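Local coordinates for 4-alpha-glucanotransferase (Aquifex aeolicus, PDB 1TZ7), which belongs to the amylomaltase (disproportionating enzyme) family of glucanotransferases and is built round a parallel beta/alpha barrel, at residues A[93-96]-A[97-101]; A[231-235]-A[236-240]; A[363-366]-A[367-371]. All blocks are in the same frame, centred on the assembly; numbering follows the deposited sequence.

Contact 1. Residues A[93-96]-A[97-101]; sequences PEEL and LEEDL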
loop_
_atom_site.group_PDB
_atom_site.type_symbol
_atom_site.label_atom_id
_atom_site.label_comp_id
_atom_site.label_asym_id
_atom_site.label_seq_id
_atom_site.Cartn_x
_atom_site.Cartn_y
_atom_site.Cartn_z
ATOM N N PRO A 93 -17.900 -9.061 -6.582
ATOM C CA PRO A 93 -18.608 -9.689 -7.705
ATOM C C PRO A 93 -20.134 -9.614 -7.577
ATOM O O PRO A 93 -20.840 -9.869 -8.554
ATOM C CB PRO A 93 -18.133 -11.149 -7.646
ATOM C CG PRO A 93 -17.752 -11.376 -6.224
ATOM C CD PRO A 93 -17.300 -10.060 -5.676
ATOM N N GLU A 94 -20.630 -9.274 -6.388
ATOM C CA GLU A 94 -22.075 -9.172 -6.165
ATOM C C GLU A 94 -22.676 -7.935 -6.853
ATOM O O GLU A 94 -23.875 -7.894 -7.117
ATOM C CB GLU A 94 -22.391 -9.149 -4.663
ATOM C CG GLU A 94 -22.504 -10.537 -4.042
ATOM C CD GLU A 94 -22.724 -10.498 -2.539
ATOM O OE1 GLU A 94 -22.578 -11.557 -1.890
ATOM O OE2 GLU A 94 -23.045 -9.416 -2.010
ATOM N N GLU A 95 -21.838 -6.936 -7.141
ATOM C CA GLU A 95 -22.273 -5.786 -7.943
ATOM C C GLU A 95 -22.513 -6.193 -9.389
ATOM O O GLU A 95 -23.405 -5.664 -10.052
ATOM C CB GLU A 95 -21.242 -4.650 -7.886
ATOM C CG GLU A 95 -21.849 -3.269 -8.149
ATOM C CD GLU A 95 -20.837 -2.249 -8.664
ATOM O OE1 GLU A 95 -21.205 -1.063 -8.779
ATOM O OE2 GLU A 95 -19.684 -2.631 -8.954
ATOM N N LEU A 96 -21.712 -7.138 -9.877
ATOM C CA LEU A 96 -21.906 -7.688 -11.218
ATOM C C LEU A 96 -23.243 -8.439 -11.313
ATOM O O LEU A 96 -23.883 -8.443 -12.358
ATOM C CB LEU A 96 -20.749 -8.628 -11.591
ATOM C CG LEU A 96 -19.333 -8.027 -11.530
ATOM C CD1 LEU A 96 -18.287 -9.121 -11.667
ATOM C CD2 LEU A 96 -19.146 -6.972 -12.606
ATOM N N LEU A 97 -23.649 -9.067 -10.210
ATOM C CA LEU A 97 -24.945 -9.758 -10.139
ATOM C C LEU A 97 -26.097 -8.750 -10.126
ATOM O O LEU A 97 -27.146 -8.987 -10.723
ATOM C CB LEU A 97 -25.006 -10.648 -8.880
ATOM C CG LEU A 97 -26.194 -11.628 -8.716
ATOM C CD1 LEU A 97 -27.349 -10.977 -7.959
ATOM C CD2 LEU A 97 -26.670 -12.183 -10.052
ATOM N N GLU A 98 -25.890 -7.625 -9.447
ATOM C CA GLU A 98 -26.925 -6.596 -9.318
ATOM C C GLU A 98 -27.163 -5.880 -10.650
ATOM O O GLU A 98 -28.265 -5.411 -10.920
ATOM C CB GLU A 98 -26.532 -5.572 -8.243
ATOM C CG GLU A 98 -27.610 -5.319 -7.198
ATOM C CD GLU A 98 -27.144 -5.643 -5.792
ATOM O OE1 GLU A 98 -27.474 -6.739 -5.293
ATOM O OE2 GLU A 98 -26.445 -4.801 -5.188
ATOM N N GLU A 99 -26.120 -5.804 -11.477
ATOM C CA GLU A 99 -26.189 -5.086 -12.751
ATOM C C GLU A 99 -26.523 -6.042 -13.909
ATOM O O GLU A 99 -26.385 -5.682 -15.079
ATOM C CB GLU A 99 -24.854 -4.368 -13.026
ATOM C CG GLU A 99 -25.003 -2.909 -13.443
ATOM C CD GLU A 99 -25.450 -2.014 -12.300
ATOM O OE1 GLU A 99 -26.412 -1.244 -12.488
ATOM O OE2 GLU A 99 -24.840 -2.082 -11.215
ATOM N N ASP A 100 -26.964 -7.257 -13.567
ATOM C CA ASP A 100 -27.375 -8.262 -14.563
ATOM C C ASP A 100 -26.259 -8.559 -15.575
ATOM O O ASP A 100 -26.517 -8.736 -16.764
ATOM C CB ASP A 100 -28.652 -7.809 -15.292
ATOM C CG ASP A 100 -29.912 -8.235 -14.572
ATOM O OD1 ASP A 100 -30.883 -8.628 -15.253
ATOM O OD2 ASP A 100 -30.025 -8.214 -13.330
ATOM N N LEU A 101 -25.023 -8.615 -15.088
ATOM C CA LEU A 101 -23.879 -8.981 -15.920
ATOM C C LEU A 101 -23.460 -10.435 -15.681
ATOM O O LEU A 101 -22.793 -11.041 -16.518
ATOM C CB LEU A 101 -22.702 -8.048 -15.644
ATOM C CG LEU A 101 -22.983 -6.554 -15.838
ATOM C CD1 LEU A 101 -21.820 -5.722 -15.324
ATOM C CD2 LEU A 101 -23.265 -6.240 -17.302
#
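Leu96 meets Leu101 where the short helix 94-98 ends, by side chain and by backbone alike. The Leu96 methyl CD2 lies 4.0 Å from Leu101 CD1, the two side chains crossing at about a right angle, and Ala131 of helix 117-133 touches both. Leu101 turns its CB back toward the helix; chi1 of -57° sets CG beside the backbone N, and chi2 near 180° then carries CD1 to that methyl. Between the same residues, Leu101 N donates to Leu96 O at 3.0 Å, nearly along the C=O axis. Asp100, with positive phi, is the C-prime residue of this Schellman motif, completed by a weak bond from Asp100 N to Leu97 O. Leu97 rests its CB against Glu94 O (3.5 Å), while CG, anti to its backbone N, leads the branched end away. Glu95 and Glu99 are a helical turn apart, joined by Glu99 N to Glu95 O at 3.1 Å. Their carboxylates come near each other, Glu95 OE1 standing 4.5 Å from Glu99 OE2. Gln208 NE2 is hydrogen-bonded to Glu95 OE2, and Lys211 NZ makes a long, weak ion pair with Glu95 OE1. If both are ionised, the carboxylates would probably repel each other, a cost that Lys211 may partly offset.

Contact 2. Residues A[231-235]-A[236-240]; sequences PSYSS and ADVWT
Two hydrogen bonds link Ser235 to the turn that follows. Its carbonyl O accepts from Trp239 N at 3.3 Å in a nearly straight bond (167°), the first i to i+4 bond of helix 236-240. Its hydroxyl OG accepts a weak one from Val238 N, also 3.3 Å long, and donates to Ser232 O at 2.8 Å, in the plane of that carbonyl. With chi1 at 70°, OG sits between the backbone N and the carbonyl carbon, where it can serve both partners. Ser235 is thus the N-cap of the helix, and its hydroxyl joins the first turn to the loop after barrel strand 222-227; Ser234, just before it, centres an inverse gamma turn. Apolar contacts gather on Val238, whose CB is directed back toward the loop. Its CG2 lies 4.0 Å from Pro231 CG, the side chains crossing at about a right angle. The other methyl, CG1, approaches the Tyr233 ring obliquely, 4.2 Å from CD2, and Pro274 touches both residues. Carbon also meets oxygen in van der Waals contacts: Val238 CG2 lies 3.4 Å from Ser232 O, Asp237 CB 3.7 Å from Ser235 OG, and Asp237 OD1, which accepts from Leu83 N, 4.0 Å from Pro231 CB.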
loop_
_atom_site.group_PDB
_atom_site.type_symbol
_atom_site.label_atom_id
_atom_site.label_comp_id
_atom_site.label_asym_id
_atom_site.label_seq_id
_atom_site.Cartn_x
_atom_site.Cartn_y
_atom_site.Cartn_z
ATOM N N PRO A 231 8.364 1.200 -8.879
ATOM C CA PRO A 231 7.634 0.168 -9.614
ATOM C C PRO A 231 8.494 -1.066 -9.775
ATOM O O PRO A 231 9.706 -0.990 -9.557
ATOM C CB PRO A 231 7.390 0.819 -10.972
ATOM C CG PRO A 231 8.564 1.713 -11.167
ATOM C CD PRO A 231 8.955 2.203 -9.780
ATOM N N SER A 232 7.892 -2.183 -10.155
ATOM C CA SER A 232 8.667 -3.345 -10.582
ATOM C C SER A 232 9.217 -3.102 -11.989
ATOM O O SER A 232 8.665 -2.306 -12.749
ATOM C CB SER A 232 7.803 -4.609 -10.560
ATOM O OG SER A 232 6.746 -4.524 -11.498
ATOM N N TYR A 233 10.305 -3.780 -12.327
ATOM C CA TYR A 233 10.866 -3.690 -13.668
ATOM C C TYR A 233 9.841 -4.148 -14.693
ATOM O O TYR A 233 9.745 -3.585 -15.785
ATOM C CB TYR A 233 12.131 -4.538 -13.785
ATOM C CG TYR A 233 12.737 -4.520 -15.166
ATOM C CD1 TYR A 233 12.891 -5.693 -15.896
ATOM C CD2 TYR A 233 13.146 -3.328 -15.748
ATOM C CE1 TYR A 233 13.444 -5.677 -17.167
ATOM C CE2 TYR A 233 13.699 -3.302 -17.016
ATOM C CZ TYR A 233 13.845 -4.477 -17.721
ATOM O OH TYR A 233 14.390 -4.452 -18.973
ATOM N N SER A 234 9.075 -5.177 -14.331
ATOM C CA SER A 234 8.002 -5.689 -15.178
ATOM C C SER A 234 6.705 -4.926 -14.919
ATOM O O SER A 234 5.762 -5.457 -14.310
ATOM C CB SER A 234 7.784 -7.177 -14.908
ATOM O OG SER A 234 8.965 -7.918 -15.169
ATOM N N SER A 235 6.662 -3.680 -15.375
ATOM C CA SER A 235 5.483 -2.837 -15.193
ATOM C C SER A 235 5.247 -1.944 -16.409
ATOM O O SER A 235 6.173 -1.645 -17.168
ATOM C CB SER A 235 5.625 -1.977 -13.925
ATOM O OG SER A 235 6.611 -0.974 -14.085
ATOM N N ALA A 236 3.999 -1.532 -16.589
ATOM C CA ALA A 236 3.650 -0.552 -17.607
ATOM C C ALA A 236 4.392 0.770 -17.382
ATOM O O ALA A 236 4.622 1.515 -18.312
ATOM C CB ALA A 236 2.153 -0.316 -17.610
ATOM N N ASP A 237 4.760 1.042 -16.132
ATOM C CA ASP A 237 5.370 2.327 -15.767
ATOM C C ASP A 237 6.785 2.467 -16.321
ATOM O O ASP A 237 7.144 3.506 -16.854
ATOM C CB ASP A 237 5.393 2.490 -14.256
ATOM C CG ASP A 237 4.028 2.321 -13.635
ATOM O OD1 ASP A 237 3.849 1.377 -12.836
ATOM O OD2 ASP A 237 3.069 3.076 -13.892
ATOM N N VAL A 238 7.585 1.411 -16.191
ATOM C CA VAL A 238 8.943 1.409 -16.745
ATOM C C VAL A 238 8.874 1.361 -18.267
ATOM O O VAL A 238 9.617 2.056 -18.953
ATOM C CB VAL A 238 9.776 0.208 -16.218
ATOM C CG1 VAL A 238 11.173 0.241 -16.787
ATOM C CG2 VAL A 238 9.828 0.222 -14.684
ATOM N N TRP A 239 7.966 0.542 -18.783
ATOM C CA TRP A 239 7.716 0.456 -20.219
ATOM C C TRP A 239 7.422 1.841 -20.831
ATOM O O TRP A 239 7.965 2.186 -21.877
ATOM C CB TRP A 239 6.545 -0.492 -20.487
ATOM C CG TRP A 239 6.213 -0.659 -21.935
ATOM C CD1 TRP A 239 7.075 -0.973 -22.943
ATOM C CD2 TRP A 239 4.923 -0.525 -22.540
ATOM N NE1 TRP A 239 6.402 -1.042 -24.140
ATOM C CE2 TRP A 239 5.077 -0.770 -23.920
ATOM C CE3 TRP A 239 3.642 -0.218 -22.053
ATOM C CZ2 TRP A 239 4.005 -0.719 -24.816
ATOM C CZ3 TRP A 239 2.582 -0.170 -22.946
ATOM C CH2 TRP A 239 2.773 -0.419 -24.312
ATOM N N THR A 240 6.565 2.624 -20.168
ATOM C CA THR A 240 6.113 3.916 -20.728
ATOM C C THR A 240 7.133 5.025 -20.514
ATOM O O THR A 240 7.207 5.956 -21.300
ATOM C CB THR A 240 4.747 4.353 -20.124
ATOM O OG1 THR A 240 4.639 3.924 -18.764
ATOM C CG2 THR A 240 3.607 3.672 -20.819
#

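Contact 3. Residues A[363-366]-A[367-371]; sequences RYLR and ETFKI
A Schellman motif ends helix 360-368 here, ahead of barrel strand 373-376. Lys370, with positive phi, is its C-prime residue: Ile371 N donates to Arg366 O at 3.1 Å, and Lys370 N bonds weakly to Glu367 O. Arg366 O also takes a weak bond from Phe369 N. Arg366 has the most surface buried in this contact. Its chain starts anti to the backbone N (chi1 -165°), then bends at chi2 and chi3, bringing the guanidinium back beside Glu367. There NH1 makes a salt bridge with Glu367 OE2 at 3.4 Å, though its hydrogen bond is weak, the guanidinium and carboxylate planes standing 68° apart. The stronger partner of Arg366 is Asp354, paired with NE, so two carboxylates share the arginine, whose positive charge may partly offset theirs. Glu367 also gives its backbone N to Arg363 O. On the apolar side, Leu365 CD1 sits at the edge of the Phe369 ring, in its plane and 3.8 Å from CE1. Leu342 of helix 334-344 adds to the packing of that ring, and Phe308 touches Leu365, Arg366 and Ile371. One residue back along the helix, Tyr364 O is gripped twice by Thr368: N donates at 2.9 Å and OG1 at 2.7 Å, from opposite faces of the carbonyl plane. Chi1 of -73° sets OG1 beside its own backbone N and within range of that oxygen. The same hydroxyl oxygen stands 3.3 Å above one face of the Tyr364 ring, offset toward the rim, with CE2 its nearest ring atom.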
loop_
_atom_site.group_PDB
_atom_site.type_symbol
_atom_site.label_atom_id
_atom_site.label_comp_id
_atom_site.label_asym_id
_atom_site.label_seq_id
_atom_site.Cartn_x
_atom_site.Cartn_y
_atom_site.Cartn_z
ATOM N N ARG A 363 15.884 13.277 8.405
ATOM C CA ARG A 363 14.988 13.934 9.363
ATOM C C ARG A 363 14.813 15.414 9.008
ATOM O O ARG A 363 13.728 15.956 9.125
ATOM C CB ARG A 363 15.529 13.797 10.788
ATOM C CG ARG A 363 15.453 12.383 11.350
ATOM C CD ARG A 363 16.004 12.248 12.774
ATOM N NE ARG A 363 17.206 11.417 12.814
ATOM C CZ ARG A 363 17.232 10.138 13.194
ATOM N NH1 ARG A 363 16.117 9.520 13.578
ATOM N NH2 ARG A 363 18.381 9.474 13.190
ATOM N N TYR A 364 15.893 16.051 8.560
ATOM C CA TYR A 364 15.832 17.449 8.157
ATOM C C TYR A 364 14.953 17.650 6.933
ATOM O O TYR A 364 14.209 18.604 6.866
ATOM C CB TYR A 364 17.217 17.997 7.872
ATOM C CG TYR A 364 17.217 19.488 7.637
ATOM C CD1 TYR A 364 17.037 20.374 8.693
ATOM C CD2 TYR A 364 17.377 20.015 6.356
ATOM C CE1 TYR A 364 17.026 21.746 8.487
ATOM C CE2 TYR A 364 17.367 21.388 6.138
ATOM C CZ TYR A 364 17.191 22.248 7.214
ATOM O OH TYR A 364 17.180 23.607 7.017
ATOM N N LEU A 365 15.051 16.740 5.962
ATOM C CA LEU A 365 14.198 16.805 4.768
ATOM C C LEU A 365 12.739 16.688 5.164
ATOM O O LEU A 365 11.914 17.481 4.744
ATOM C CB LEU A 365 14.560 15.692 3.776
ATOM C CG LEU A 365 13.684 15.607 2.513
ATOM C CD1 LEU A 365 13.883 16.834 1.633
ATOM C CD2 LEU A 365 13.983 14.333 1.735
ATOM N N ARG A 366 12.437 15.692 5.988
ATOM C CA ARG A 366 11.081 15.458 6.451
ATOM C C ARG A 366 10.516 16.701 7.157
ATOM O O ARG A 366 9.426 17.146 6.850
ATOM C CB ARG A 366 11.050 14.258 7.403
ATOM C CG ARG A 366 9.658 13.706 7.661
ATOM C CD ARG A 366 9.349 13.478 9.121
ATOM N NE ARG A 366 10.354 12.647 9.768
ATOM C CZ ARG A 366 10.982 12.963 10.906
ATOM N NH1 ARG A 366 10.713 14.105 11.533
ATOM N NH2 ARG A 366 11.885 12.132 11.417
ATOM N N GLU A 367 11.282 17.245 8.094
ATOM C CA GLU A 367 10.789 18.303 8.974
ATOM C C GLU A 367 10.774 19.663 8.272
ATOM O O GLU A 367 10.026 20.553 8.651
ATOM C CB GLU A 367 11.638 18.377 10.243
ATOM C CG GLU A 367 11.439 17.187 11.179
ATOM C CD GLU A 367 12.030 17.415 12.567
ATOM O OE1 GLU A 367 12.844 18.354 12.730
ATOM O OE2 GLU A 367 11.680 16.653 13.490
ATOM N N THR A 368 11.605 19.812 7.245
ATOM C CA THR A 368 11.620 21.034 6.449
ATOM C C THR A 368 10.261 21.246 5.773
ATOM O O THR A 368 9.800 22.376 5.631
ATOM C CB THR A 368 12.743 20.967 5.373
ATOM O OG1 THR A 368 14.023 21.125 5.994
ATOM C CG2 THR A 368 12.656 22.147 4.405
ATOM N N PHE A 369 9.624 20.147 5.368
ATOM C CA PHE A 369 8.338 20.217 4.678
ATOM C C PHE A 369 7.175 19.792 5.577
ATOM O O PHE A 369 6.064 19.556 5.094
ATOM C CB PHE A 369 8.380 19.368 3.422
ATOM C CG PHE A 369 9.333 19.878 2.395
ATOM C CD1 PHE A 369 10.556 19.255 2.189
ATOM C CD2 PHE A 369 9.019 20.999 1.639
ATOM C CE1 PHE A 369 11.439 19.735 1.245
ATOM C CE2 PHE A 369 9.900 21.483 0.692
ATOM C CZ PHE A 369 11.109 20.854 0.492
ATOM N N LYS A 370 7.440 19.710 6.887
ATOM C CA LYS A 370 6.389 19.481 7.899
ATOM C C LYS A 370 5.642 18.183 7.644
ATOM O O LYS A 370 4.477 18.056 7.970
ATOM C CB LYS A 370 5.396 20.661 7.934
ATOM C CG LYS A 370 6.043 22.025 8.166
ATOM C CD LYS A 370 6.664 22.127 9.558
ATOM C CE LYS A 370 6.393 23.489 10.199
ATOM N NZ LYS A 370 6.891 23.558 11.604
ATOM N N ILE A 371 6.328 17.218 7.062
ATOM C CA ILE A 371 5.739 15.921 6.812
ATOM C C ILE A 371 5.829 15.070 8.084
ATOM O O ILE A 371 6.917 14.876 8.621
ATOM C CB ILE A 371 6.469 15.234 5.647
ATOM C CG1 ILE A 371 6.276 16.048 4.356
ATOM C CG2 ILE A 371 5.968 13.807 5.466
ATOM C CD1 ILE A 371 7.159 15.592 3.191
#

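From the N terminus the chain reaches contact 1, the end of helix 94-98, which packs on helix 117-133. It then runs through the helices between 117 and 218 and strand 222-227 to contact 2, where the following loop enters helix 236-240 close to helix 149-165 and strand 269-274. Further on, contact 3 ends helix 360-368, which links barrel strands 350-352 and 373-376, the fifth and sixth, neighbours where the barrel closes. Each closes only a local turn; the three lie in series, neither nested nor crossed. Contacts 1 and 3 fall on opposite sides of the chain's centre, their centres about 47 Å apart; nearest atoms of contacts 2 and 3 are about 17 Å apart.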